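Local coordinates for Blr3880 protein (Bradyrhizobium japonicum, PDB 2OOD) that probably catalyses the hydrolytic deamination of guanine to xanthine and ammonia, using one bound zinc ion per subunit, at residues G74-H79 against T132-A137; E148-A153 against N199-T204; A291-P296 against K320-T325; A404-L409 against E455-G460. All coordinates share one frame; numbering follows the deposited sequence.

Contact 1: G74-H79 against T132-A137; sequences GFIDGH and TTTCQA. With ZN (zinc ion), chain B.
D77 is held by the neighbouring strand at both ends of its backbone: D77 N donates to T134 O at 3.0 Å, and D77 O accepts from Q136 N. A third bond, T133 N to F75 O, is longer at 3.2 Å. The strands run parallel, 4° apart, and the register slips by one residue between F75 and I76, a beta bulge. The D77 carboxylate is well supplied with donors. With CG anti to the backbone N (chi1 168°), OD1 accepts from H79 N at 3.0 Å in an Asx turn, the donor 30° out of the carboxylate plane. OD2 is hydrogen-bonded to T325, and a water, modelled rather close, probably links OD2 to T132 OG1. T132 CG2 lies against D77 CB at 3.7 Å, while I76 CD1 lies alongside T134 CB at 3.9 Å on the other face. Q136 extends beside G78, with Q136 CB 3.7 Å from G78 O. An alanine in place of Q136 would probably leave a gap beside G78 and L389, where the longer chain now packs. Beyond the Asx turn, H79 NE2 binds zinc at 2.2 Å, and H81, H234 and D326 share the metal. This is the first pair of parallel barrel strands in an amidohydrolase TIM barrel, with the metal-binding His-X-His motif at the end of the first.

Contact 2: E148-A153 against N199-T204; sequences ELFEEA and NLYAIT
F150 reaches from the helix to N199, L200 and Y201 of the strand, whose direction is nearly antiparallel to the helix (160°). The axes are 9.8 Å apart, so long side chains bridge the gap. Polar contact is slight: N199 ND2 gives F150 O only a weak hydrogen bond at 3.5 Å. Its firmer partner is S154 OG, which is itself hydrogen-bonded to F150 O, so the start of the strand is tied to this turn of helix through a small polar cluster. Oxygen-to-ring-edge contacts come next. N199 OD1 lies in the plane of the F150 ring, 3.3 Å from F150 CD1, and L200 O likewise meets the edge at F150 CE1, 3.7 Å away; the weakly positive ring hydrogens suit both oxygens. The ring and the N199 amide are turned 73° apart, and A153 CB adds a contact with N199 OD1 at 3.8 Å. Apolar packing completes the set: F150 CE2 meets the edge of the Y201 ring at Y201 CD1, 3.8 Å away, the two side chains crossing at about a right angle. Y193, the last residue of helix 179-193, stacks on F150, and Y201 OH is bound to L164 N. An alanine at F150 would probably leave a gap between Y193 and Y201 and take the ring edge away from N199 OD1. An outer helix running nearly antiparallel to the barrel strand it packs on is characteristic of the TIM barrel; here the contact is made at the start of strand 199-205.

Contact 3: A291-P296 against K320-T325; sequences AVVFCP and KMSFGT
A291-F294 and K320-F323 run parallel with axes 4.6 Å apart at 27°, joined by V292 N to K320 O (2.9 Å), F294 N to S322 O, a weak S322 N to V292 O, and G324 N to F294 O (2.9 Å). One face is aromatic and apolar. The edge of F294 points at the face of F323 in a T-shaped pair, centroids 5.2 Å apart and planes at 82°, with F294 CD2 lying 3.7 Å from F323 CE1, toward the rim of the F323 ring. F294 has CG anti to its backbone N (chi1 173°), F323 anti to its carbonyl carbon, and the two side chains lie alongside each other. P296 CD covers part of one F294 face, and F307 stacks on that ring too. V292 CG1 packs on CG of the selenomethionine M321 beside this pair. On the opposite face V293 sets both methyls against S322, CG2 3.3 Å from S322 OG, and also touches H79. C295, the N-cap of the following helix, lies over G324, with C295 CB 3.5 Å from G324 O and C295 SG 3.8 Å from G324 CA. The chemistry is thus almost wholly backbone bonding and apolar contact, and it lies right beside the zinc site: V293 and C295 pack on the ligand H79, and the ligand D326 directly follows T325.

Contact 4: A404-L409 against E455-G460; sequences ADFVAL and ETWVMG
E455 opens the second segment opposite A408: E455 O accepts from A408 N at 2.8 Å, the return bond from E455 N is weak, and A408 CB meets E455 CB at 3.8 Å. E455 OE1 offers its anti lone pair to W457 NE1 at 3.0 Å, in the indole plane, fixing that ring's rotation, while OE2 bridges to K465. T456 forms a non-hydrogen-bonded pair with V407 and turns OG1 to L128 O. W457 carries the contact. Its N and O both bond to F406, W457 N reaching F406 O at 2.7 Å. F406, with CG between its backbone N and carbonyl carbon (chi1 55°), stacks, offset, on the five-membered ring of the indole, planes 19° apart. W457 CB sits over the centre of the F406 ring in a CH-pi contact. V458 passes beside D405 OD1, which accepts from M459 N at 3.0 Å; D405 OD2 is salt-bridged to R198. G460 N then closes on A404 O at 3.1 Å. Strand 406-409 lies between strands 453-458 and 70-81, with M38 and I66 of strands 36-41 and 62-67 against the F406-W457 face, and helix 113-129 meeting T456.

All four contacts are buried, but the centres of contacts 1 and 3 lie about 5 and 6 Å from the centre of the chain, those of contacts 2 and 4 about 15 and 16 Å. Contacts 1 and 3 are parallel strand pairs beside the zinc, joined by G78 N to F323 O (3.1 Å) and by packing of H79 on V293. Contact 2 is the sole helix-strand contact, resting on ring edges and one weak bond; its L149 touches A137 of contact 1. Contact 4, antiparallel and stacked aromatically, meets the far end of contact 1 through G74 N to D405 O (3.1 Å) and packing on T133, on the side where the barrel adjoins the smaller beta domain.

Contact 1: G74-H79 against T132-A137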
loop_
_atom_site.group_PDB
_atom_site.type_symbol
_atom_site.label_atom_id
_atom_site.label_comp_id
_atom_site.label_asym_id
_atom_site.label_seq_id
_atom_site.Cartn_x
_atom_site.Cartn_y
_atom_site.Cartn_z
ATOM N N GLY A 74 17.107 2.775 -14.223
ATOM C CA GLY A 74 16.697 3.597 -13.098
ATOM C C GLY A 74 15.245 4.031 -13.225
ATOM O O GLY A 74 14.813 4.436 -14.299
ATOM N N PHE A 75 14.494 3.963 -12.131
ATOM C CA PHE A 75 13.086 4.330 -12.159
ATOM C C PHE A 75 12.829 5.809 -12.401
ATOM O O PHE A 75 13.491 6.659 -11.821
ATOM C CB PHE A 75 12.409 3.897 -10.862
ATOM C CG PHE A 75 12.570 2.434 -10.559
ATOM C CD1 PHE A 75 12.650 1.499 -11.591
ATOM C CD2 PHE A 75 12.635 1.982 -9.246
ATOM C CE1 PHE A 75 12.793 0.140 -11.322
ATOM C CE2 PHE A 75 12.778 0.616 -8.967
ATOM C CZ PHE A 75 12.857 -0.300 -10.012
ATOM N N ILE A 76 11.863 6.103 -13.266
ATOM C CA ILE A 76 11.497 7.477 -13.587
ATOM C C ILE A 76 10.251 7.802 -12.767
ATOM O O ILE A 76 9.269 7.063 -12.785
ATOM C CB ILE A 76 11.121 7.653 -15.082
ATOM C CG1 ILE A 76 12.107 6.914 -15.984
ATOM C CG2 ILE A 76 11.121 9.134 -15.444
ATOM C CD1 ILE A 76 13.427 7.581 -16.120
ATOM N N ASP A 77 10.293 8.913 -12.051
ATOM C CA ASP A 77 9.179 9.352 -11.220
ATOM C C ASP A 77 8.753 10.692 -11.818
ATOM O O ASP A 77 9.450 11.691 -11.686
ATOM C CB ASP A 77 9.685 9.489 -9.771
ATOM C CG ASP A 77 8.725 10.215 -8.857
ATOM O OD1 ASP A 77 8.268 11.307 -9.227
ATOM O OD2 ASP A 77 8.444 9.716 -7.751
ATOM N N GLY A 78 7.615 10.711 -12.494
ATOM C CA GLY A 78 7.181 11.943 -13.124
ATOM C C GLY A 78 6.372 12.933 -12.316
ATOM O O GLY A 78 5.751 13.809 -12.902
ATOM N N HIS A 79 6.378 12.845 -10.991
ATOM C CA HIS A 79 5.576 13.779 -10.222
ATOM C C HIS A 79 5.815 13.778 -8.715
ATOM O O HIS A 79 5.104 13.085 -7.992
ATOM C CB HIS A 79 4.105 13.474 -10.488
ATOM C CG HIS A 79 3.168 14.569 -10.089
ATOM N ND1 HIS A 79 2.547 15.380 -11.010
ATOM C CD2 HIS A 79 2.725 14.970 -8.876
ATOM C CE1 HIS A 79 1.756 16.232 -10.381
ATOM N NE2 HIS A 79 1.847 16.004 -9.086
ATOM N N THR A 132 14.763 5.568 -7.510
ATOM C CA THR A 132 14.491 6.632 -8.476
ATOM C C THR A 132 15.747 7.413 -8.802
ATOM O O THR A 132 16.374 7.975 -7.915
ATOM C CB THR A 132 13.442 7.639 -7.948
ATOM O OG1 THR A 132 12.193 6.971 -7.736
ATOM C CG2 THR A 132 13.233 8.760 -8.947
ATOM N N THR A 133 16.102 7.452 -10.080
ATOM C CA THR A 133 17.280 8.178 -10.522
ATOM C C THR A 133 16.915 9.457 -11.271
ATOM O O THR A 133 17.736 10.363 -11.390
ATOM C CB THR A 133 18.155 7.305 -11.431
ATOM O OG1 THR A 133 17.379 6.836 -12.536
ATOM C CG2 THR A 133 18.694 6.127 -10.670
ATOM N N THR A 134 15.684 9.528 -11.774
ATOM C CA THR A 134 15.206 10.701 -12.512
ATOM C C THR A 134 13.797 11.067 -12.054
ATOM O O THR A 134 12.955 10.189 -11.854
ATOM C CB THR A 134 15.171 10.436 -14.036
ATOM O OG1 THR A 134 16.480 10.056 -14.492
ATOM C CG2 THR A 134 14.714 11.674 -14.785
ATOM N N CYS A 135 13.537 12.360 -11.892
ATOM C CA CYS A 135 12.221 12.807 -11.444
ATOM C C CYS A 135 11.839 14.196 -11.953
ATOM O O CYS A 135 12.699 15.029 -12.230
ATOM C CB CYS A 135 12.163 12.812 -9.912
ATOM S SG CYS A 135 13.127 14.148 -9.135
ATOM N N GLN A 136 10.537 14.430 -12.088
ATOM C CA GLN A 136 10.021 15.723 -12.508
ATOM C C GLN A 136 9.456 16.291 -11.215
ATOM O O GLN A 136 8.409 15.857 -10.747
ATOM C CB GLN A 136 8.922 15.555 -13.551
ATOM C CG GLN A 136 8.285 16.861 -13.974
ATOM C CD GLN A 136 7.440 16.706 -15.209
ATOM O OE1 GLN A 136 6.626 15.795 -15.296
ATOM N NE2 GLN A 136 7.623 17.598 -16.174
ATOM N N ALA A 137 10.156 17.265 -10.642
ATOM C CA ALA A 137 9.755 17.826 -9.362
ATOM C C ALA A 137 9.105 19.194 -9.288
ATOM O O ALA A 137 9.472 20.130 -10.000
ATOM C CB ALA A 137 10.946 17.807 -8.427
HETATM ZN ZN ZN B . 1.280 16.989 -7.201
HETATM O O HOH W 1 10.216 8.177 -6.877
HETATM O O HOH W 2 1.221 16.099 -4.809
#

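Contact 2: E148-A153 against N199-T204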
loop_
_atom_site.group_PDB
_atom_site.type_symbol
_atom_site.label_atom_id
_atom_site.label_comp_id
_atom_site.label_asym_id
_atom_site.label_seq_id
_atom_site.Cartn_x
_atom_site.Cartn_y
_atom_site.Cartn_z
ATOM N N GLU A 148 18.557 25.409 -5.172
ATOM C CA GLU A 148 19.212 24.374 -4.382
ATOM C C GLU A 148 19.005 22.974 -4.953
ATOM O O GLU A 148 19.885 22.125 -4.834
ATOM C CB GLU A 148 18.722 24.412 -2.933
ATOM C CG GLU A 148 19.188 25.626 -2.145
ATOM C CD GLU A 148 20.698 25.807 -2.185
ATOM O OE1 GLU A 148 21.425 24.810 -1.990
ATOM O OE2 GLU A 148 21.160 26.948 -2.401
ATOM N N LEU A 149 17.850 22.733 -5.575
ATOM C CA LEU A 149 17.553 21.423 -6.152
ATOM C C LEU A 149 18.387 21.139 -7.394
ATOM O O LEU A 149 18.965 20.065 -7.532
ATOM C CB LEU A 149 16.065 21.301 -6.503
ATOM C CG LEU A 149 15.720 20.041 -7.310
ATOM C CD1 LEU A 149 15.937 18.805 -6.464
ATOM C CD2 LEU A 149 14.290 20.107 -7.786
ATOM N N PHE A 150 18.441 22.098 -8.305
ATOM C CA PHE A 150 19.218 21.915 -9.520
ATOM C C PHE A 150 20.699 21.724 -9.215
ATOM O O PHE A 150 21.368 20.894 -9.828
ATOM C CB PHE A 150 19.056 23.121 -10.442
ATOM C CG PHE A 150 17.834 23.065 -11.310
ATOM C CD1 PHE A 150 17.626 21.986 -12.168
ATOM C CD2 PHE A 150 16.913 24.110 -11.308
ATOM C CE1 PHE A 150 16.520 21.949 -13.017
ATOM C CE2 PHE A 150 15.803 24.083 -12.155
ATOM C CZ PHE A 150 15.609 23.000 -13.011
ATOM N N GLU A 151 21.211 22.493 -8.266
ATOM C CA GLU A 151 22.619 22.415 -7.920
ATOM C C GLU A 151 23.046 21.122 -7.235
ATOM O O GLU A 151 24.114 20.585 -7.542
ATOM C CB GLU A 151 23.008 23.649 -7.104
ATOM C CG GLU A 151 23.403 24.813 -8.006
ATOM C CD GLU A 151 23.236 26.174 -7.365
ATOM O OE1 GLU A 151 23.608 26.335 -6.181
ATOM O OE2 GLU A 151 22.743 27.095 -8.056
ATOM N N GLU A 152 22.225 20.610 -6.323
ATOM C CA GLU A 152 22.558 19.358 -5.652
ATOM C C GLU A 152 22.386 18.218 -6.652
ATOM O O GLU A 152 23.007 17.169 -6.524
ATOM C CB GLU A 152 21.650 19.138 -4.442
ATOM C CG GLU A 152 21.857 17.808 -3.745
ATOM C CD GLU A 152 23.288 17.605 -3.272
ATOM O OE1 GLU A 152 24.075 18.569 -3.324
ATOM O OE2 GLU A 152 23.628 16.483 -2.840
ATOM N N ALA A 153 21.539 18.436 -7.653
ATOM C CA ALA A 153 21.308 17.428 -8.674
ATOM C C ALA A 153 22.551 17.356 -9.545
ATOM O O ALA A 153 22.908 16.294 -10.053
ATOM C CB ALA A 153 20.083 17.786 -9.518
ATOM N N ASN A 199 20.367 18.816 -16.273
ATOM C CA ASN A 199 19.211 19.566 -15.771
ATOM C C ASN A 199 18.270 20.037 -16.889
ATOM O O ASN A 199 18.721 20.575 -17.898
ATOM C CB ASN A 199 19.660 20.794 -14.971
ATOM C CG ASN A 199 20.307 20.432 -13.645
ATOM O OD1 ASN A 199 19.814 19.574 -12.916
ATOM N ND2 ASN A 199 21.408 21.100 -13.320
ATOM N N LEU A 200 16.965 19.843 -16.693
ATOM C CA LEU A 200 15.945 20.250 -17.660
ATOM C C LEU A 200 14.910 21.096 -16.926
ATOM O O LEU A 200 14.476 20.734 -15.834
ATOM C CB LEU A 200 15.280 19.018 -18.274
ATOM C CG LEU A 200 16.232 18.101 -19.048
ATOM C CD1 LEU A 200 15.518 16.848 -19.480
ATOM C CD2 LEU A 200 16.785 18.845 -20.250
ATOM N N TYR A 201 14.517 22.219 -17.519
ATOM C CA TYR A 201 13.559 23.116 -16.876
ATOM C C TYR A 201 12.103 22.939 -17.310
ATOM O O TYR A 201 11.816 22.723 -18.485
ATOM C CB TYR A 201 13.954 24.569 -17.123
ATOM C CG TYR A 201 13.251 25.525 -16.197
ATOM C CD1 TYR A 201 13.734 25.765 -14.920
ATOM C CD2 TYR A 201 12.080 26.154 -16.576
ATOM C CE1 TYR A 201 13.063 26.608 -14.036
ATOM C CE2 TYR A 201 11.398 27.000 -15.696
ATOM C CZ TYR A 201 11.896 27.219 -14.428
ATOM O OH TYR A 201 11.206 28.024 -13.541
ATOM N N ALA A 202 11.179 23.061 -16.363
ATOM C CA ALA A 202 9.766 22.925 -16.677
ATOM C C ALA A 202 8.972 24.124 -16.185
ATOM O O ALA A 202 8.983 24.429 -14.991
ATOM C CB ALA A 202 9.210 21.651 -16.059
ATOM N N ILE A 203 8.306 24.812 -17.114
ATOM C CA ILE A 203 7.473 25.962 -16.772
ATOM C C ILE A 203 6.466 25.329 -15.828
ATOM O O ILE A 203 5.820 24.344 -16.192
ATOM C CB ILE A 203 6.703 26.492 -17.994
ATOM C CG1 ILE A 203 7.655 26.705 -19.176
ATOM C CG2 ILE A 203 5.995 27.786 -17.631
ATOM C CD1 ILE A 203 8.619 27.823 -18.981
ATOM N N THR A 204 6.305 25.874 -14.631
ATOM C CA THR A 204 5.394 25.224 -13.712
ATOM C C THR A 204 4.257 25.966 -13.033
ATOM O O THR A 204 4.409 26.475 -11.919
ATOM C CB THR A 204 6.178 24.500 -12.601
ATOM O OG1 THR A 204 7.129 23.610 -13.192
ATOM C CG2 THR A 204 5.240 23.689 -11.724
#

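Contact 3: A291-P296 against K320-T325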
loop_
_atom_site.group_PDB
_atom_site.type_symbol
_atom_site.label_atom_id
_atom_site.label_comp_id
_atom_site.label_asym_id
_atom_site.label_seq_id
_atom_site.Cartn_x
_atom_site.Cartn_y
_atom_site.Cartn_z
ATOM N N ALA A 291 1.017 14.498 -21.992
ATOM C CA ALA A 291 1.047 13.302 -21.160
ATOM C C ALA A 291 0.387 13.478 -19.806
ATOM O O ALA A 291 0.317 14.581 -19.279
ATOM C CB ALA A 291 2.485 12.847 -20.974
ATOM N N VAL A 292 -0.101 12.379 -19.247
ATOM C CA VAL A 292 -0.738 12.411 -17.939
ATOM C C VAL A 292 0.138 11.594 -16.991
ATOM O O VAL A 292 0.824 10.666 -17.421
ATOM C CB VAL A 292 -2.178 11.820 -17.986
ATOM C CG1 VAL A 292 -2.135 10.363 -18.371
ATOM C CG2 VAL A 292 -2.853 11.974 -16.644
ATOM N N VAL A 293 0.135 11.952 -15.711
ATOM C CA VAL A 293 0.938 11.240 -14.732
ATOM C C VAL A 293 0.037 10.570 -13.709
ATOM O O VAL A 293 -0.633 11.237 -12.925
ATOM C CB VAL A 293 1.914 12.188 -14.000
ATOM C CG1 VAL A 293 2.827 11.385 -13.102
ATOM C CG2 VAL A 293 2.724 12.995 -15.008
ATOM N N PHE A 294 0.037 9.240 -13.736
ATOM C CA PHE A 294 -0.768 8.399 -12.850
ATOM C C PHE A 294 -0.112 8.250 -11.479
ATOM O O PHE A 294 0.898 7.569 -11.343
ATOM C CB PHE A 294 -0.965 7.032 -13.543
ATOM C CG PHE A 294 -1.641 5.976 -12.699
ATOM C CD1 PHE A 294 -2.573 6.308 -11.725
ATOM C CD2 PHE A 294 -1.393 4.630 -12.946
ATOM C CE1 PHE A 294 -3.251 5.318 -11.018
ATOM C CE2 PHE A 294 -2.067 3.630 -12.244
ATOM C CZ PHE A 294 -2.995 3.979 -11.282
ATOM N N CYS A 295 -0.698 8.883 -10.468
ATOM C CA CYS A 295 -0.167 8.831 -9.109
ATOM C C CYS A 295 -1.129 8.118 -8.167
ATOM O O CYS A 295 -1.777 8.749 -7.342
ATOM C CB CYS A 295 0.077 10.253 -8.600
ATOM S SG CYS A 295 1.069 11.270 -9.706
ATOM N N PRO A 296 -1.203 6.786 -8.256
ATOM C CA PRO A 296 -2.086 5.963 -7.430
ATOM C C PRO A 296 -2.001 6.100 -5.914
ATOM O O PRO A 296 -3.033 6.148 -5.253
ATOM C CB PRO A 296 -1.783 4.549 -7.912
ATOM C CG PRO A 296 -0.372 4.634 -8.326
ATOM C CD PRO A 296 -0.313 5.937 -9.062
ATOM N N LYS A 320 0.151 9.421 -23.656
ATOM C CA LYS A 320 1.488 9.246 -23.105
ATOM C C LYS A 320 1.443 9.389 -21.592
ATOM O O LYS A 320 0.770 10.276 -21.069
ATOM C CB LYS A 320 2.441 10.281 -23.699
ATOM C CG LYS A 320 2.834 9.970 -25.127
ATOM C CD LYS A 320 3.739 11.043 -25.700
ATOM C CE LYS A 320 4.215 10.671 -27.087
ATOM N NZ LYS A 320 4.900 9.355 -27.043
HETATM N N MSE A 321 2.164 8.517 -20.893
HETATM C CA MSE A 321 2.178 8.528 -19.432
HETATM C C MSE A 321 3.525 8.324 -18.765
HETATM O O MSE A 321 4.510 7.939 -19.388
HETATM C CB MSE A 321 1.283 7.422 -18.885
HETATM C CG MSE A 321 -0.192 7.692 -18.842
HETATM SE SE MSE A 321 -1.008 6.238 -17.819
HETATM C CE MSE A 321 -0.926 4.822 -19.170
ATOM N N SER A 322 3.515 8.549 -17.459
ATOM C CA SER A 322 4.662 8.350 -16.593
ATOM C C SER A 322 3.963 8.151 -15.260
ATOM O O SER A 322 2.976 8.821 -14.994
ATOM C CB SER A 322 5.566 9.592 -16.555
ATOM O OG SER A 322 4.948 10.685 -15.906
ATOM N N PHE A 323 4.419 7.210 -14.443
ATOM C CA PHE A 323 3.781 6.999 -13.150
ATOM C C PHE A 323 4.376 7.981 -12.166
ATOM O O PHE A 323 5.454 8.517 -12.400
ATOM C CB PHE A 323 3.992 5.565 -12.666
ATOM C CG PHE A 323 3.101 4.562 -13.346
ATOM C CD1 PHE A 323 2.363 4.913 -14.472
ATOM C CD2 PHE A 323 3.005 3.264 -12.871
ATOM C CE1 PHE A 323 1.542 3.982 -15.107
ATOM C CE2 PHE A 323 2.185 2.330 -13.502
ATOM C CZ PHE A 323 1.456 2.697 -14.622
ATOM N N GLY A 324 3.689 8.226 -11.061
ATOM C CA GLY A 324 4.217 9.170 -10.098
ATOM C C GLY A 324 3.955 8.828 -8.651
ATOM O O GLY A 324 2.950 8.208 -8.330
ATOM N N THR A 325 4.865 9.228 -7.773
ATOM C CA THR A 325 4.720 8.978 -6.345
ATOM C C THR A 325 3.831 10.066 -5.781
ATOM O O THR A 325 2.867 9.806 -5.069
ATOM C CB THR A 325 6.080 9.050 -5.604
ATOM O OG1 THR A 325 6.742 10.272 -5.946
ATOM C CG2 THR A 325 6.961 7.871 -5.974
#

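Contact 4: A404-L409 against E455-G460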
loop_
_atom_site.group_PDB
_atom_site.type_symbol
_atom_site.label_atom_id
_atom_site.label_comp_id
_atom_site.label_asym_id
_atom_site.label_seq_id
_atom_site.Cartn_x
_atom_site.Cartn_y
_atom_site.Cartn_z
ATOM N N ALA A 404 23.704 5.874 -18.398
ATOM C CA ALA A 404 23.693 4.684 -17.564
ATOM C C ALA A 404 23.193 4.821 -16.136
ATOM O O ALA A 404 23.985 4.798 -15.199
ATOM C CB ALA A 404 25.078 4.064 -17.557
ATOM N N ASP A 405 21.883 4.967 -15.964
ATOM C CA ASP A 405 21.299 5.036 -14.625
ATOM C C ASP A 405 20.677 3.664 -14.436
ATOM O O ASP A 405 19.970 3.194 -15.317
ATOM C CB ASP A 405 20.198 6.094 -14.542
ATOM C CG ASP A 405 20.729 7.502 -14.681
ATOM O OD1 ASP A 405 21.960 7.667 -14.636
ATOM O OD2 ASP A 405 19.918 8.443 -14.825
ATOM N N PHE A 406 20.942 2.999 -13.321
ATOM C CA PHE A 406 20.337 1.692 -13.128
ATOM C C PHE A 406 20.228 1.269 -11.680
ATOM O O PHE A 406 20.830 1.874 -10.797
ATOM C CB PHE A 406 21.071 0.626 -13.953
ATOM C CG PHE A 406 22.553 0.557 -13.704
ATOM C CD1 PHE A 406 23.080 -0.351 -12.788
ATOM C CD2 PHE A 406 23.430 1.401 -14.386
ATOM C CE1 PHE A 406 24.461 -0.415 -12.559
ATOM C CE2 PHE A 406 24.807 1.338 -14.156
ATOM C CZ PHE A 406 25.316 0.430 -13.244
ATOM N N VAL A 407 19.441 0.226 -11.447
ATOM C CA VAL A 407 19.204 -0.272 -10.105
ATOM C C VAL A 407 19.388 -1.776 -10.016
ATOM O O VAL A 407 18.968 -2.519 -10.897
ATOM C CB VAL A 407 17.757 0.074 -9.643
ATOM C CG1 VAL A 407 17.430 -0.634 -8.347
ATOM C CG2 VAL A 407 17.609 1.575 -9.459
ATOM N N ALA A 408 20.027 -2.226 -8.949
ATOM C CA ALA A 408 20.217 -3.646 -8.748
ATOM C C ALA A 408 19.155 -4.071 -7.744
ATOM O O ALA A 408 19.207 -3.691 -6.572
ATOM C CB ALA A 408 21.606 -3.923 -8.207
ATOM N N LEU A 409 18.180 -4.846 -8.215
ATOM C CA LEU A 409 17.090 -5.320 -7.372
ATOM C C LEU A 409 17.397 -6.663 -6.737
ATOM O O LEU A 409 17.936 -7.560 -7.386
ATOM C CB LEU A 409 15.798 -5.455 -8.186
ATOM C CG LEU A 409 15.137 -4.209 -8.777
ATOM C CD1 LEU A 409 13.953 -4.642 -9.598
ATOM C CD2 LEU A 409 14.698 -3.255 -7.680
ATOM N N GLU A 455 21.176 -1.509 -4.965
ATOM C CA GLU A 455 22.161 -0.555 -5.446
ATOM C C GLU A 455 21.523 0.378 -6.460
ATOM O O GLU A 455 20.734 -0.057 -7.294
ATOM C CB GLU A 455 23.337 -1.283 -6.102
ATOM C CG GLU A 455 24.129 -2.191 -5.173
ATOM C CD GLU A 455 25.307 -2.859 -5.870
ATOM O OE1 GLU A 455 25.757 -2.329 -6.909
ATOM O OE2 GLU A 455 25.789 -3.903 -5.368
ATOM N N THR A 456 21.858 1.661 -6.380
ATOM C CA THR A 456 21.335 2.647 -7.319
ATOM C C THR A 456 22.538 3.331 -7.962
ATOM O O THR A 456 23.381 3.885 -7.267
ATOM C CB THR A 456 20.470 3.717 -6.614
ATOM O OG1 THR A 456 19.394 3.085 -5.916
ATOM C CG2 THR A 456 19.894 4.677 -7.632
ATOM N N TRP A 457 22.621 3.283 -9.287
ATOM C CA TRP A 457 23.734 3.885 -10.008
ATOM C C TRP A 457 23.275 5.050 -10.873
ATOM O O TRP A 457 22.193 5.018 -11.445
ATOM C CB TRP A 457 24.406 2.840 -10.905
ATOM C CG TRP A 457 25.026 1.676 -10.167
ATOM C CD1 TRP A 457 24.396 0.813 -9.320
ATOM C CD2 TRP A 457 26.396 1.246 -10.230
ATOM N NE1 TRP A 457 25.285 -0.129 -8.853
ATOM C CE2 TRP A 457 26.517 0.116 -9.397
ATOM C CE3 TRP A 457 27.529 1.706 -10.913
ATOM C CZ2 TRP A 457 27.735 -0.560 -9.226
ATOM C CZ3 TRP A 457 28.742 1.026 -10.741
ATOM C CH2 TRP A 457 28.829 -0.089 -9.908
ATOM N N VAL A 458 24.112 6.072 -10.971
ATOM C CA VAL A 458 23.810 7.236 -11.785
ATOM C C VAL A 458 25.042 7.540 -12.625
ATOM O O VAL A 458 26.099 7.866 -12.084
ATOM C CB VAL A 458 23.503 8.460 -10.918
ATOM C CG1 VAL A 458 23.184 9.647 -11.794
ATOM C CG2 VAL A 458 22.355 8.158 -10.001
HETATM N N MSE A 459 24.909 7.424 -13.943
HETATM C CA MSE A 459 26.021 7.692 -14.850
HETATM C C MSE A 459 27.212 6.752 -14.620
HETATM O O MSE A 459 28.360 7.193 -14.583
HETATM C CB MSE A 459 26.483 9.142 -14.695
HETATM C CG MSE A 459 25.504 10.157 -15.221
HETATM SE SE MSE A 459 25.270 10.005 -17.166
HETATM C CE MSE A 459 26.343 11.544 -17.719
ATOM N N GLY A 460 26.941 5.463 -14.456
ATOM C CA GLY A 460 28.020 4.514 -14.250
ATOM C C GLY A 460 28.722 4.637 -12.908
ATOM O O GLY A 460 29.735 3.979 -12.662
#